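Local structure of extracellular sialidase/neuraminidase, putative (Aspergillus fumigatus, 2XZI) at residues A[51-56]-A[350-355]. The protein acts as a KDNase, a sialidase-family glycoside hydrolase that probably releases terminal deaminoneuraminic acid from glycans. Residues are numbered along the deposited sequence; the frame is centred on the assembly and turned at random. Where two conformers were deposited one is given.
Sequences ILAFAE and GALVES
Two neighbouring blades of the sialidase beta-propeller face each other where Ala53 meets Leu352. Strand 51-58 belongs to the four-stranded antiparallel sheet that starts with strand 37-45, and strand 349-356 to the blade in which the early strand 12-18 and the late strand 368-375 come together. The contact is therefore sheet-to-sheet packing in the buried interior, carried by side chains: the alpha carbons of Ala53 and Leu352 lie 8.0 Å apart, too far for backbone pairing.

Leu352 bridges the gap. Its CG lies anti to the carbonyl carbon (chi1 -69°), and chi2 near 174° stretches the CD1 branch onward to the facing strand, where CD1 comes within 3.8 Å of Ala53 CB. The second branch, CD2, stays farther from that methyl, at 4.5 Å. A long branched residue thus suits one strand and a short one the other, because the lone CB of Ala53 leaves the width of the interface to leucine. Around this pair, Pro41 and Val43 of strand 37-45 and Ile370 and Trp372 of strand 368-375 also touch Leu352, while Trp88 packs against Ala53, making an apolar layer between the blades.

Phe54 turns its ring to the other face of its sheet, onto Leu70 and Tyr72, and takes part here through its backbone. Beyond the apolar layer, the next side chain on the same face as Leu352 is Glu354; its OE2 takes a salt bridge from Arg39 NE and a hydrogen bond from Ile40 N, and OE1 a hydrogen bond from Tyr338 N, consistent with a second-shell role behind these three residues of the deamino-alpha-neuraminic acid pocket. Back at the interface, Leu352 CD1 also passes 4.2 Å from Phe54 O, a loose van der Waals approach.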
# COMPACT_ATOMS: atom_id res chain seq x y z
N ILE A 51 1.46 -8.24 -12.92
CA ILE A 51 1.60 -7.55 -11.64
C ILE A 51 1.79 -6.06 -11.91
O ILE A 51 2.60 -5.69 -12.77
CB ILE A 51 2.74 -8.14 -10.77
CG1 ILE A 51 2.48 -9.65 -10.56
CG2 ILE A 51 2.82 -7.43 -9.44
CD1 ILE A 51 3.61 -10.43 -9.91
N LEU A 52 1.03 -5.23 -11.18
CA LEU A 52 1.13 -3.77 -11.24
C LEU A 52 1.63 -3.25 -9.91
O LEU A 52 1.01 -3.50 -8.88
CB LEU A 52 -0.23 -3.15 -11.54
CG LEU A 52 -1.01 -3.69 -12.73
CD1 LEU A 52 -2.35 -2.96 -12.89
CD2 LEU A 52 -0.19 -3.57 -14.01
N ALA A 53 2.78 -2.56 -9.93
CA ALA A 53 3.37 -1.96 -8.74
C ALA A 53 3.33 -0.44 -8.85
O ALA A 53 3.82 0.13 -9.83
CB ALA A 53 4.81 -2.45 -8.59
N PHE A 54 2.76 0.21 -7.83
CA PHE A 54 2.60 1.66 -7.78
C PHE A 54 3.42 2.25 -6.66
O PHE A 54 3.71 1.58 -5.67
CB PHE A 54 1.14 2.02 -7.52
CG PHE A 54 0.17 1.42 -8.49
CD1 PHE A 54 -0.39 0.17 -8.24
CD2 PHE A 54 -0.21 2.10 -9.63
CE1 PHE A 54 -1.30 -0.41 -9.15
CE2 PHE A 54 -1.12 1.52 -10.54
CZ PHE A 54 -1.67 0.29 -10.28
N ALA A 55 3.78 3.52 -6.82
CA ALA A 55 4.46 4.24 -5.76
C ALA A 55 4.30 5.74 -5.96
O ALA A 55 3.89 6.21 -7.05
CB ALA A 55 5.94 3.88 -5.75
N GLU A 56 4.60 6.49 -4.90
CA GLU A 56 4.80 7.91 -5.01
C GLU A 56 6.22 8.21 -5.43
O GLU A 56 7.19 7.82 -4.77
CB GLU A 56 4.54 8.56 -3.65
CG GLU A 56 3.07 8.66 -3.30
CD GLU A 56 2.83 9.33 -1.96
OE1 GLU A 56 3.68 10.15 -1.53
OE2 GLU A 56 1.77 9.05 -1.36
N GLY A 350 3.88 -11.71 -3.16
CA GLY A 350 4.71 -10.64 -3.67
C GLY A 350 4.50 -9.44 -2.79
O GLY A 350 3.37 -9.04 -2.55
N ALA A 351 5.59 -8.88 -2.29
CA ALA A 351 5.54 -7.76 -1.37
C ALA A 351 6.44 -6.62 -1.82
O ALA A 351 7.58 -6.85 -2.22
CB ALA A 351 5.92 -8.21 0.04
N LEU A 352 5.91 -5.41 -1.75
CA LEU A 352 6.72 -4.20 -1.87
C LEU A 352 6.98 -3.68 -0.48
O LEU A 352 6.08 -3.65 0.35
CB LEU A 352 5.97 -3.13 -2.68
CG LEU A 352 5.77 -3.40 -4.16
CD1 LEU A 352 4.91 -2.32 -4.76
CD2 LEU A 352 7.12 -3.50 -4.93
N VAL A 353 8.23 -3.26 -0.23
CA VAL A 353 8.64 -2.79 1.09
C VAL A 353 9.56 -1.58 0.93
O VAL A 353 10.54 -1.63 0.17
CB VAL A 353 9.38 -3.89 1.92
CG1 VAL A 353 9.55 -3.45 3.38
CG2 VAL A 353 8.65 -5.24 1.86
N GLU A 354 9.24 -0.50 1.64
CA GLU A 354 10.10 0.66 1.70
C GLU A 354 11.47 0.37 2.31
O GLU A 354 11.61 -0.51 3.17
CB GLU A 354 9.45 1.77 2.52
CG GLU A 354 8.21 2.36 1.88
CD GLU A 354 7.70 3.60 2.64
OE1 GLU A 354 7.85 3.65 3.88
OE2 GLU A 354 7.14 4.51 2.01
N SER A 355 12.45 1.14 1.85
CA SER A 355 13.81 1.11 2.37
C SER A 355 14.36 2.54 2.44
O SER A 355 13.96 3.37 1.66
CB SER A 355 14.67 0.25 1.46
OG SER A 355 15.90 -0.07 2.07